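Local coordinates for protein phenylacetaldehyde dehydrogenase (Burkholderia cenocepacia, PDB 4O5H) that probably catalyses the NAD-dependent oxidation of phenylacetaldehyde to phenylacetate, at residues F26-Q32 / L215-R219; S40-S44 / P63-D69; A109-A113 / A127-V132; I356-A362 / F394-P398. Numbering follows the deposited sequence.

Contact 1. Residues F26-Q32 / L215-R219; sequences FLAKPKQ and LSALR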
loop_
_atom_site.group_PDB
_atom_site.type_symbol
_atom_site.label_atom_id
_atom_site.label_comp_id
_atom_site.label_asym_id
_atom_site.label_seq_id
_atom_site.Cartn_x
_atom_site.Cartn_y
_atom_site.Cartn_z
ATOM N N PHE A 26 -16.219 -11.330 -34.678
ATOM C CA PHE A 26 -15.557 -11.598 -33.427
ATOM C C PHE A 26 -16.364 -12.597 -32.605
ATOM O O PHE A 26 -15.806 -13.524 -32.048
ATOM C CB PHE A 26 -15.360 -10.302 -32.633
ATOM C CG PHE A 26 -14.748 -10.516 -31.275
ATOM C CD1 PHE A 26 -13.396 -10.738 -31.122
ATOM C CD2 PHE A 26 -15.535 -10.479 -30.160
ATOM C CE1 PHE A 26 -12.835 -10.937 -29.872
ATOM C CE2 PHE A 26 -14.989 -10.655 -28.895
ATOM C CZ PHE A 26 -13.632 -10.870 -28.754
ATOM N N LEU A 27 -17.673 -12.413 -32.549
ATOM C CA LEU A 27 -18.511 -13.351 -31.811
ATOM C C LEU A 27 -18.505 -14.767 -32.378
ATOM O O LEU A 27 -18.526 -15.735 -31.632
ATOM C CB LEU A 27 -19.944 -12.866 -31.735
ATOM C CG LEU A 27 -20.158 -11.587 -30.927
ATOM C CD1 LEU A 27 -21.612 -11.145 -31.068
ATOM C CD2 LEU A 27 -19.787 -11.777 -29.481
ATOM N N ALA A 28 -18.493 -14.882 -33.686
ATOM C CA ALA A 28 -18.571 -16.197 -34.327
ATOM C C ALA A 28 -17.291 -17.033 -34.167
ATOM O O ALA A 28 -17.367 -18.223 -34.129
ATOM C CB ALA A 28 -18.878 -16.039 -35.800
ATOM N N LYS A 29 -16.124 -16.421 -34.085
ATOM C CA LYS A 29 -14.901 -17.207 -34.147
ATOM C C LYS A 29 -14.502 -17.784 -32.780
ATOM O O LYS A 29 -14.832 -17.216 -31.737
ATOM C CB LYS A 29 -13.763 -16.356 -34.704
ATOM C CG LYS A 29 -13.157 -15.436 -33.663
ATOM C CD LYS A 29 -12.247 -14.394 -34.264
ATOM C CE LYS A 29 -11.612 -13.595 -33.141
ATOM N NZ LYS A 29 -10.627 -12.628 -33.644
ATOM N N PRO A 30 -13.700 -18.842 -32.779
ATOM C CA PRO A 30 -13.229 -19.432 -31.526
ATOM C C PRO A 30 -12.374 -18.484 -30.699
ATOM O O PRO A 30 -11.617 -17.722 -31.244
ATOM C CB PRO A 30 -12.382 -20.613 -31.990
ATOM C CG PRO A 30 -12.926 -20.937 -33.332
ATOM C CD PRO A 30 -13.255 -19.625 -33.945
ATOM N N LYS A 31 -12.603 -18.441 -29.393
ATOM C CA LYS A 31 -11.913 -17.491 -28.487
ATOM C C LYS A 31 -10.831 -18.242 -27.762
ATOM O O LYS A 31 -11.053 -19.368 -27.303
ATOM C CB LYS A 31 -12.848 -16.925 -27.393
ATOM C CG LYS A 31 -14.186 -16.398 -27.877
ATOM C CD LYS A 31 -14.079 -15.154 -28.734
ATOM C CE LYS A 31 -15.484 -14.753 -29.108
ATOM N NZ LYS A 31 -16.242 -15.758 -29.920
ATOM N N GLN A 32 -9.720 -17.561 -27.545
ATOM C CA GLN A 32 -8.598 -18.113 -26.805
ATOM C C GLN A 32 -8.009 -17.087 -25.832
ATOM O O GLN A 32 -8.245 -15.891 -25.967
ATOM C CB GLN A 32 -7.538 -18.549 -27.797
ATOM C CG GLN A 32 -8.019 -19.656 -28.703
ATOM C CD GLN A 32 -6.930 -20.176 -29.553
ATOM O OE1 GLN A 32 -6.395 -19.457 -30.403
ATOM N NE2 GLN A 32 -6.549 -21.430 -29.321
ATOM N N LEU A 215 -15.122 -10.775 -22.849
ATOM C CA LEU A 215 -14.935 -10.549 -24.293
ATOM C C LEU A 215 -14.162 -9.303 -24.661
ATOM O O LEU A 215 -13.305 -9.371 -25.561
ATOM C CB LEU A 215 -16.261 -10.569 -25.026
ATOM C CG LEU A 215 -17.020 -11.906 -25.000
ATOM C CD1 LEU A 215 -18.326 -11.780 -25.764
ATOM C CD2 LEU A 215 -16.191 -13.051 -25.574
ATOM N N SER A 216 -14.458 -8.156 -24.041
ATOM C CA SER A 216 -13.776 -6.914 -24.478
ATOM C C SER A 216 -12.271 -6.971 -24.168
ATOM O O SER A 216 -11.460 -6.433 -24.918
ATOM C CB SER A 216 -14.447 -5.652 -23.930
ATOM O OG SER A 216 -14.449 -5.642 -22.512
ATOM N N ALA A 217 -11.921 -7.681 -23.102
ATOM C CA ALA A 217 -10.500 -7.856 -22.747
ATOM C C ALA A 217 -9.753 -8.694 -23.790
ATOM O O ALA A 217 -8.645 -8.352 -24.160
ATOM C CB ALA A 217 -10.368 -8.484 -21.377
ATOM N N LEU A 218 -10.401 -9.742 -24.305
ATOM C CA LEU A 218 -9.829 -10.530 -25.371
ATOM C C LEU A 218 -9.651 -9.674 -26.626
ATOM O O LEU A 218 -8.621 -9.776 -27.258
ATOM C CB LEU A 218 -10.642 -11.805 -25.671
ATOM C CG LEU A 218 -10.677 -12.789 -24.467
ATOM C CD1 LEU A 218 -11.526 -13.986 -24.795
ATOM C CD2 LEU A 218 -9.268 -13.246 -24.081
ATOM N N ARG A 219 -10.619 -8.841 -26.967
ATOM C CA ARG A 219 -10.478 -8.006 -28.165
ATOM C C ARG A 219 -9.372 -6.985 -27.953
ATOM O O ARG A 219 -8.601 -6.731 -28.850
ATOM C CB ARG A 219 -11.812 -7.334 -28.542
ATOM C CG ARG A 219 -11.758 -6.531 -29.841
ATOM C CD ARG A 219 -11.573 -7.392 -31.073
ATOM N NE ARG A 219 -11.735 -6.541 -32.270
ATOM C CZ ARG A 219 -10.767 -6.174 -33.096
ATOM N NH1 ARG A 219 -9.526 -6.639 -32.973
ATOM N NH2 ARG A 219 -11.047 -5.330 -34.059
#
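No hydrogen bond joins residues 26-32 to the helical turn 215-219; the 321 Å² buried between them comes largely from side-chain packing, with some side chains touching backbone carbonyls. Phe26, on the last turn of its helix, has chi1 at t, which swings the ring across to the other helix. There CZ lies 3.5 Å from Leu215 O, the ring edge meets Leu218 with CZ 4.4 Å from its CB, and CD1 is 3.8 Å from Arg219 CD. Leu215 and Leu218, one helical turn apart, share the m,t rotamer and so present their branched ends side by side. Leu215 CD1 reaches Leu27 CD2 at 4.0 Å, while Leu218 CD2 comes within 3.4 Å of Gln32 O. The most contorted side chain is Lys31, whose m,m,t,m conformation curls it back to the helix end. Lys31 NZ donates to Leu27 O at 2.9 Å and weakly to Phe26 O at 3.1 Å. Just past the helix, Lys31 NZ also donates to Lys29 O at 2.7 Å, while Lys31 CE packs 4.0 Å from Leu215 CD2. Arg219, with chi2 at p, carries its guanidinium to salt bridges with Glu222 and Glu111. Leu215 N bonds Asp119 OD2, and Asp119 is a ligand of the bound sodium ion. Helix 109-120 completes the hydrophobic cluster through Ile115 and Leu118, and strand 57-63 adds Ile59, Ala60 and Val62.

Contact 2. Residues S40-S44 / P63-D69; sequences SDAAS and PEADERD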
loop_
_atom_site.group_PDB
_atom_site.type_symbol
_atom_site.label_atom_id
_atom_site.label_comp_id
_atom_site.label_asym_id
_atom_site.label_seq_id
_atom_site.Cartn_x
_atom_site.Cartn_y
_atom_site.Cartn_z
ATOM N N SER A 40 -4.117 -19.347 -26.821
ATOM C CA SER A 40 -4.165 -20.701 -26.276
ATOM C C SER A 40 -5.496 -21.055 -25.647
ATOM O O SER A 40 -6.140 -20.228 -25.033
ATOM C CB SER A 40 -3.133 -20.818 -25.173
ATOM O OG SER A 40 -1.827 -20.742 -25.714
ATOM N N ASP A 41 -5.883 -22.313 -25.769
ATOM C CA ASP A 41 -6.949 -22.838 -24.953
ATOM C C ASP A 41 -6.409 -23.161 -23.579
ATOM O O ASP A 41 -5.208 -23.146 -23.353
ATOM C CB ASP A 41 -7.462 -24.094 -25.571
ATOM C CG ASP A 41 -7.872 -23.880 -26.992
ATOM O OD1 ASP A 41 -8.634 -22.958 -27.237
ATOM O OD2 ASP A 41 -7.417 -24.652 -27.866
ATOM N N ALA A 42 -7.296 -23.497 -22.660
ATOM C CA ALA A 42 -6.879 -24.013 -21.367
ATOM C C ALA A 42 -6.260 -25.395 -21.565
ATOM O O ALA A 42 -6.693 -26.139 -22.443
ATOM C CB ALA A 42 -8.072 -24.089 -20.442
ATOM N N ALA A 43 -5.298 -25.766 -20.707
ATOM C CA ALA A 43 -4.703 -27.090 -20.754
ATOM C C ALA A 43 -5.787 -28.161 -20.720
ATOM O O ALA A 43 -5.637 -29.201 -21.351
ATOM C CB ALA A 43 -3.704 -27.285 -19.600
ATOM N N SER A 44 -6.844 -27.926 -19.945
ATOM C CA SER A 44 -7.888 -28.928 -19.772
ATOM C C SER A 44 -8.824 -29.018 -20.994
ATOM O O SER A 44 -9.638 -29.909 -21.074
ATOM C CB SER A 44 -8.737 -28.574 -18.542
ATOM O OG SER A 44 -9.498 -27.397 -18.783
ATOM N N PRO A 63 -12.007 -19.844 -22.803
ATOM C CA PRO A 63 -11.366 -20.809 -21.956
ATOM C C PRO A 63 -11.640 -20.616 -20.476
ATOM O O PRO A 63 -11.709 -19.482 -19.993
ATOM C CB PRO A 63 -9.885 -20.632 -22.258
ATOM C CG PRO A 63 -9.883 -20.120 -23.672
ATOM C CD PRO A 63 -11.042 -19.155 -23.655
ATOM N N GLU A 64 -11.734 -21.748 -19.778
ATOM C CA GLU A 64 -11.805 -21.788 -18.331
ATOM C C GLU A 64 -10.438 -22.216 -17.755
ATOM O O GLU A 64 -10.152 -23.405 -17.607
ATOM C CB GLU A 64 -12.884 -22.774 -17.904
ATOM C CG GLU A 64 -13.102 -22.743 -16.403
ATOM C CD GLU A 64 -13.555 -24.051 -15.816
ATOM O OE1 GLU A 64 -14.367 -24.789 -16.391
ATOM O OE2 GLU A 64 -13.074 -24.330 -14.744
ATOM N N ALA A 65 -9.609 -21.228 -17.421
ATOM C CA ALA A 65 -8.221 -21.467 -16.990
ATOM C C ALA A 65 -8.169 -22.030 -15.597
ATOM O O ALA A 65 -8.985 -21.688 -14.775
ATOM C CB ALA A 65 -7.433 -20.183 -17.013
ATOM N N ASP A 66 -7.227 -22.929 -15.359
ATOM C CA ASP A 66 -6.910 -23.347 -13.992
ATOM C C ASP A 66 -5.527 -22.804 -13.615
ATOM O O ASP A 66 -4.939 -21.980 -14.347
ATOM C CB ASP A 66 -7.120 -24.873 -13.779
ATOM C CG ASP A 66 -6.073 -25.754 -14.488
ATOM O OD1 ASP A 66 -5.040 -25.281 -14.964
ATOM O OD2 ASP A 66 -6.284 -26.974 -14.589
ATOM N N GLU A 67 -5.025 -23.261 -12.486
ATOM C CA GLU A 67 -3.758 -22.839 -11.953
ATOM C C GLU A 67 -2.592 -23.056 -12.937
ATOM O O GLU A 67 -1.666 -22.220 -13.014
ATOM C CB GLU A 67 -3.509 -23.591 -10.621
ATOM C CG GLU A 67 -2.357 -23.022 -9.833
ATOM C CD GLU A 67 -2.360 -23.463 -8.353
ATOM O OE1 GLU A 67 -2.585 -24.673 -8.105
ATOM O OE2 GLU A 67 -2.109 -22.600 -7.444
ATOM N N ARG A 68 -2.642 -24.129 -13.720
ATOM C CA ARG A 68 -1.573 -24.429 -14.693
ATOM C C ARG A 68 -1.481 -23.317 -15.719
ATOM O O ARG A 68 -0.403 -22.854 -16.055
ATOM C CB ARG A 68 -1.847 -25.731 -15.473
ATOM C CG ARG A 68 -1.885 -26.993 -14.651
ATOM C CD ARG A 68 -2.354 -28.192 -15.497
ATOM N NE ARG A 68 -3.798 -28.184 -15.716
ATOM C CZ ARG A 68 -4.470 -29.112 -16.390
ATOM N NH1 ARG A 68 -3.842 -30.142 -16.960
ATOM N NH2 ARG A 68 -5.787 -29.017 -16.505
ATOM N N ASP A 69 -2.632 -22.896 -16.227
ATOM C CA ASP A 69 -2.652 -21.859 -17.256
ATOM C C ASP A 69 -2.175 -20.519 -16.674
ATOM O O ASP A 69 -1.436 -19.762 -17.318
ATOM C CB ASP A 69 -4.056 -21.721 -17.880
ATOM C CG ASP A 69 -4.620 -23.064 -18.330
ATOM O OD1 ASP A 69 -4.011 -23.717 -19.223
ATOM O OD2 ASP A 69 -5.638 -23.491 -17.768
HETATM O O HOH W 1 -2.750 -22.694 -21.563
HETATM O O HOH W 2 -6.718 -26.018 -17.624
HETATM O O HOH W 3 -9.387 -25.736 -16.690
#
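Pro63 opens the second segment with its ring against residues 40-42: CG is 4.0 Å from Ser40 O, and CB lies 3.9 Å from Ala42 N. Glu64 O is 3.6 Å from Ala42 CB and accepts at 2.6 Å from water 3, itself 2.7 Å from Ser44 OG, which also hydrogen-bonds Arg46 N. At Ala65 the CA atoms come closest, 5.2 Å from Ala65 CA to Ala42 CA. Asp66 is the N-cap of the following helix: its OD1 accepts from Arg68 N at 2.9 Å, and Asp69 OD2 accepts from Asp66 N at 2.9 Å; together Asp66 and Asp69 form a capping box. Arg68 folds back to a salt bridge, NH2 to Asp66 OD2 at 2.8 Å, leaving one guanidinium face to Ala43 CB, 3.8 Å from Arg68 CZ. Asp69 ties the segments together: OD1 accepts from Ala43 N at 2.8 Å and 160°. Water 1 bridges OD1 of Asp69 (2.8 Å) to Asp41 O (3.1 Å), and water 2 bridges its OD2 (2.8 Å) to Ser44 N (3.0 Å). The loop between strands 38-40 and 47-52 is held to the start of helix 67-82, with Met33 of strand 33-35 packed against Ala42, Pro63 and Asp69.

Contact 3. Residues A109-A113 / A127-V132; sequences ARELA and AQGLDV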
loop_
_atom_site.group_PDB
_atom_site.type_symbol
_atom_site.label_atom_id
_atom_site.label_comp_id
_atom_site.label_asym_id
_atom_site.label_seq_id
_atom_site.Cartn_x
_atom_site.Cartn_y
_atom_site.Cartn_z
ATOM N N ALA A 109 -13.962 1.777 -31.940
ATOM C CA ALA A 109 -14.780 2.115 -30.784
ATOM C C ALA A 109 -16.205 1.555 -30.845
ATOM O O ALA A 109 -16.708 1.043 -29.854
ATOM C CB ALA A 109 -14.807 3.626 -30.605
ATOM N N ARG A 110 -16.860 1.608 -31.993
ATOM C CA ARG A 110 -18.245 1.075 -32.071
ATOM C C ARG A 110 -18.283 -0.434 -31.841
ATOM O O ARG A 110 -19.103 -0.925 -31.085
ATOM C CB ARG A 110 -18.888 1.392 -33.410
ATOM C CG ARG A 110 -20.274 0.835 -33.557
ATOM C CD ARG A 110 -21.262 1.410 -32.528
ATOM N NE ARG A 110 -22.546 0.717 -32.597
ATOM C CZ ARG A 110 -23.673 1.163 -32.055
ATOM N NH1 ARG A 110 -23.677 2.272 -31.362
ATOM N NH2 ARG A 110 -24.805 0.497 -32.212
ATOM N N GLU A 111 -17.349 -1.167 -32.465
ATOM C CA GLU A 111 -17.281 -2.598 -32.246
ATOM C C GLU A 111 -17.047 -2.940 -30.762
ATOM O O GLU A 111 -17.700 -3.792 -30.200
ATOM C CB GLU A 111 -16.125 -3.204 -33.069
ATOM C CG GLU A 111 -15.973 -4.689 -32.838
ATOM C CD GLU A 111 -14.700 -5.246 -33.446
ATOM O OE1 GLU A 111 -13.940 -4.476 -34.099
ATOM O OE2 GLU A 111 -14.452 -6.438 -33.208
ATOM N N LEU A 112 -16.099 -2.259 -30.143
ATOM C CA LEU A 112 -15.850 -2.479 -28.713
ATOM C C LEU A 112 -17.054 -2.180 -27.868
ATOM O O LEU A 112 -17.346 -2.912 -26.917
ATOM C CB LEU A 112 -14.656 -1.632 -28.247
ATOM C CG LEU A 112 -13.268 -2.149 -28.742
ATOM C CD1 LEU A 112 -12.188 -1.102 -28.552
ATOM C CD2 LEU A 112 -12.911 -3.405 -28.008
ATOM N N ALA A 113 -17.788 -1.135 -28.221
ATOM C CA ALA A 113 -19.017 -0.778 -27.499
ATOM C C ALA A 113 -20.091 -1.835 -27.657
ATOM O O ALA A 113 -20.757 -2.188 -26.699
ATOM C CB ALA A 113 -19.548 0.560 -27.967
ATOM N N ALA A 127 -21.595 2.803 -23.361
ATOM C CA ALA A 127 -20.351 2.056 -23.566
ATOM C C ALA A 127 -19.439 2.781 -24.562
ATOM O O ALA A 127 -18.252 2.847 -24.371
ATOM C CB ALA A 127 -20.635 0.644 -24.050
ATOM N N GLN A 128 -20.010 3.316 -25.638
ATOM C CA GLN A 128 -19.203 3.958 -26.665
ATOM C C GLN A 128 -18.681 5.321 -26.220
ATOM O O GLN A 128 -17.467 5.582 -26.308
ATOM C CB GLN A 128 -20.022 4.109 -27.940
ATOM C CG GLN A 128 -19.176 4.474 -29.127
ATOM C CD GLN A 128 -19.929 4.379 -30.449
ATOM O OE1 GLN A 128 -21.084 3.964 -30.519
ATOM N NE2 GLN A 128 -19.253 4.774 -31.507
ATOM N N GLY A 129 -19.594 6.163 -25.679
ATOM C CA GLY A 129 -19.241 7.507 -25.315
ATOM C C GLY A 129 -18.497 7.680 -24.001
ATOM O O GLY A 129 -17.804 8.666 -23.780
ATOM N N LEU A 130 -18.674 6.743 -23.083
ATOM C CA LEU A 130 -17.934 6.780 -21.822
ATOM C C LEU A 130 -16.841 5.682 -21.751
ATOM O O LEU A 130 -15.673 6.005 -21.782
ATOM C CB LEU A 130 -18.844 6.658 -20.643
ATOM C CG LEU A 130 -18.075 6.723 -19.323
ATOM C CD1 LEU A 130 -17.678 8.156 -19.001
ATOM C CD2 LEU A 130 -18.888 6.225 -18.163
ATOM N N ASP A 131 -17.242 4.417 -21.634
ATOM C CA ASP A 131 -16.297 3.347 -21.403
ATOM C C ASP A 131 -15.181 3.320 -22.444
ATOM O O ASP A 131 -13.995 3.341 -22.090
ATOM C CB ASP A 131 -16.968 1.969 -21.381
ATOM C CG ASP A 131 -17.998 1.837 -20.305
ATOM O OD1 ASP A 131 -18.935 2.702 -20.252
ATOM O OD2 ASP A 131 -17.938 0.826 -19.533
ATOM N N VAL A 132 -15.546 3.215 -23.715
ATOM C CA VAL A 132 -14.518 3.001 -24.759
ATOM C C VAL A 132 -13.669 4.278 -24.924
ATOM O O VAL A 132 -12.441 4.230 -24.952
ATOM C CB VAL A 132 -15.160 2.573 -26.073
ATOM C CG1 VAL A 132 -14.136 2.561 -27.170
ATOM C CG2 VAL A 132 -15.835 1.219 -25.935
#
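Apolar contacts are the more numerous at this crossing of helices 109-120 and 124-145, whose local axes pass 8.8 Å apart at 91°. Val132 supplies most of them at one end: its CG1 lies 3.7 Å from Ala109 CB, and its CG2 is 3.9 Å from Leu112 CB and 3.8 Å from Ala113 N. Ala113 and Ala127 allow the close approach at the other end, where Ala113 CA is 4.8 Å from Gln128 CA and Ala113 CB is 4.1 Å from Ala127 CB; the Gln128 stem packs too, its CB 3.6 Å from Ala113 CB. The direct polar link is a hydrogen bond from Arg110 NH1 to Gln128 OE1 at 3.2 Å and 168°, in the plane of the guanidinium; Arg110 NE also pairs with Glu114. Within the second helix, Val132 N donates to Ala127 O at 2.8 Å, five residues back, the signature of a pi-type turn. The near-perpendicular crossing thus relies mainly on small apolar side chains, with Leu112 and the Gln128 stem, and keeps polarity to the partly exposed margin, where Arg110 serves both its own helix and Gln128.

Contact 4. Residues I356-A362 / F394-P398; sequences IGPLVSA and FFVEP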
loop_
_atom_site.group_PDB
_atom_site.type_symbol
_atom_site.label_atom_id
_atom_site.label_comp_id
_atom_site.label_asym_id
_atom_site.label_seq_id
_atom_site.Cartn_x
_atom_site.Cartn_y
_atom_site.Cartn_z
ATOM N N ILE A 356 -31.904 1.998 -18.939
ATOM C CA ILE A 356 -31.550 1.020 -17.925
ATOM C C ILE A 356 -31.490 -0.357 -18.585
ATOM O O ILE A 356 -32.517 -0.854 -19.053
ATOM C CB ILE A 356 -32.621 1.023 -16.820
ATOM C CG1 ILE A 356 -32.471 2.264 -15.949
ATOM C CG2 ILE A 356 -32.559 -0.201 -15.945
ATOM C CD1 ILE A 356 -31.351 2.168 -14.932
ATOM N N GLY A 357 -30.287 -0.939 -18.639
ATOM C CA GLY A 357 -30.121 -2.299 -19.103
ATOM C C GLY A 357 -30.428 -3.321 -18.016
ATOM O O GLY A 357 -30.790 -2.955 -16.914
ATOM N N PRO A 358 -30.247 -4.609 -18.311
ATOM C CA PRO A 358 -30.384 -5.668 -17.290
ATOM C C PRO A 358 -29.170 -5.664 -16.389
ATOM O O PRO A 358 -28.157 -5.023 -16.716
ATOM C CB PRO A 358 -30.390 -6.961 -18.141
ATOM C CG PRO A 358 -29.505 -6.616 -19.283
ATOM C CD PRO A 358 -29.768 -5.147 -19.583
ATOM N N LEU A 359 -29.248 -6.383 -15.294
ATOM C CA LEU A 359 -28.098 -6.665 -14.496
ATOM C C LEU A 359 -27.269 -7.730 -15.193
ATOM O O LEU A 359 -27.741 -8.400 -16.100
ATOM C CB LEU A 359 -28.529 -7.065 -13.080
ATOM C CG LEU A 359 -29.493 -6.099 -12.373
ATOM C CD1 LEU A 359 -29.663 -6.476 -10.906
ATOM C CD2 LEU A 359 -29.049 -4.642 -12.464
ATOM N N VAL A 360 -26.053 -7.942 -14.726
ATOM C CA VAL A 360 -25.090 -8.745 -15.476
ATOM C C VAL A 360 -25.401 -10.243 -15.489
ATOM O O VAL A 360 -24.989 -10.949 -16.395
ATOM C CB VAL A 360 -23.665 -8.494 -14.965
ATOM C CG1 VAL A 360 -23.409 -9.285 -13.679
ATOM C CG2 VAL A 360 -22.668 -8.878 -16.011
ATOM N N SER A 361 -26.081 -10.741 -14.469
ATOM C CA SER A 361 -26.289 -12.180 -14.339
ATOM C C SER A 361 -27.517 -12.492 -13.503
ATOM O O SER A 361 -28.048 -11.641 -12.775
ATOM C CB SER A 361 -25.092 -12.863 -13.656
ATOM O OG SER A 361 -24.949 -12.418 -12.311
ATOM N N ALA A 362 -27.953 -13.739 -13.577
ATOM C CA ALA A 362 -29.035 -14.179 -12.699
ATOM C C ALA A 362 -28.647 -14.055 -11.246
ATOM O O ALA A 362 -29.485 -13.744 -10.419
ATOM C CB ALA A 362 -29.446 -15.620 -13.053
ATOM N N PHE A 394 -31.964 -10.361 -17.308
ATOM C CA PHE A 394 -31.818 -10.221 -15.861
ATOM C C PHE A 394 -32.198 -8.807 -15.400
ATOM O O PHE A 394 -31.441 -8.109 -14.718
ATOM C CB PHE A 394 -30.411 -10.619 -15.418
ATOM C CG PHE A 394 -29.933 -11.894 -16.029
ATOM C CD1 PHE A 394 -30.700 -13.051 -15.916
ATOM C CD2 PHE A 394 -28.746 -11.949 -16.732
ATOM C CE1 PHE A 394 -30.268 -14.251 -16.475
ATOM C CE2 PHE A 394 -28.309 -13.141 -17.291
ATOM C CZ PHE A 394 -29.051 -14.287 -17.160
ATOM N N PHE A 395 -33.422 -8.409 -15.714
ATOM C CA PHE A 395 -33.875 -7.044 -15.520
ATOM C C PHE A 395 -34.480 -6.841 -14.129
ATOM O O PHE A 395 -35.183 -7.721 -13.614
ATOM C CB PHE A 395 -34.929 -6.714 -16.579
ATOM C CG PHE A 395 -34.368 -6.536 -17.963
ATOM C CD1 PHE A 395 -33.795 -5.334 -18.352
ATOM C CD2 PHE A 395 -34.466 -7.566 -18.891
ATOM C CE1 PHE A 395 -33.319 -5.146 -19.641
ATOM C CE2 PHE A 395 -33.979 -7.390 -20.162
ATOM C CZ PHE A 395 -33.402 -6.178 -20.538
ATOM N N VAL A 396 -34.213 -5.668 -13.570
ATOM C CA VAL A 396 -34.758 -5.221 -12.310
ATOM C C VAL A 396 -35.147 -3.752 -12.419
ATOM O O VAL A 396 -34.469 -2.968 -13.094
ATOM C CB VAL A 396 -33.680 -5.352 -11.231
ATOM C CG1 VAL A 396 -34.133 -4.671 -9.951
ATOM C CG2 VAL A 396 -33.380 -6.821 -10.994
ATOM N N GLU A 397 -36.293 -3.392 -11.836
ATOM C CA GLU A 397 -36.777 -1.996 -11.852
ATOM C C GLU A 397 -35.923 -1.056 -11.023
ATOM O O GLU A 397 -35.484 -1.434 -9.935
ATOM C CB GLU A 397 -38.156 -1.931 -11.268
ATOM C CG GLU A 397 -39.185 -2.656 -12.087
ATOM C CD GLU A 397 -40.548 -2.500 -11.493
ATOM O OE1 GLU A 397 -40.664 -2.330 -10.252
ATOM O OE2 GLU A 397 -41.494 -2.547 -12.291
ATOM N N PRO A 398 -35.640 0.141 -11.542
ATOM C CA PRO A 398 -35.043 1.164 -10.719
ATOM C C PRO A 398 -35.927 1.336 -9.507
ATOM O O PRO A 398 -37.127 1.524 -9.647
ATOM C CB PRO A 398 -35.079 2.415 -11.589
ATOM C CG PRO A 398 -35.133 1.905 -12.973
ATOM C CD PRO A 398 -35.909 0.626 -12.904
HETATM O O HOH W 4 -32.252 -3.847 -14.853
#
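In this aldehyde dehydrogenase fold, the loop leading into helix 362-378 packs against the loop leading into strand 399-402, their chains running 137° apart and burying 479 Å². Two phenylalanines are the main bumps. Phe394 fills the bend at 359-362: one ring face lies against Ser361 C and Ala362 N, CD2 is 3.4 Å from Ser361 CA, and CE1 is 3.8 Å from Ala362 CB. The Phe395 ring lies beside the Gly357-Pro358 backbone and the Pro358 ring, with Ile356 O at its edge. Pro358 CB sits 3.7 Å from the Phe395 ring centroid and 10° off its normal, a CH-pi contact. Leu359 CD1 meets Val396 CG2 at 3.7 Å, and Ile356 CG1 reaches Pro398 CG at 4.0 Å, with Phe310 of helix 298-310 touching both Ile356 and Pro398. Ser361 is the N-cap of helix 362-378, its OG bonded to Gln364 N, and the Val360 side chain is about 5 Å from a bound sodium ion. The gap left between the backbones holds water 4, which donates to Gly357 O at 2.7 Å and accepts from Val396 N at 3.0 Å. One direct hydrogen bond crosses the interface, Leu359 N to Phe394 O at 2.8 Å and 155°.

In the fold
Contacts 1, 2 and 3 form a connected region. Gln32 of contact 1 packs on Ser40 and Pro63 of contact 2, and Arg219 of contact 1 makes a salt bridge to Glu111 of contact 3, NE to OE2 at 2.9 Å. Contact 4 stands apart, its nearest atoms about 10 Å from contact 1. It is also the most buried, with 7 of 11 touching residues buried against 4 of 7 in contacts 1 and 3; contact 2 includes three exposed ones. Chemistry follows place: contact 2 relies on a carboxylate and bridging waters, contacts 1 and 3 on apolar side chains with Arg219 and the Arg110-Gln128 pair at the margins, though contact 1 also buries the Lys31 ammonium, and contact 4 on aromatic rings and prolines.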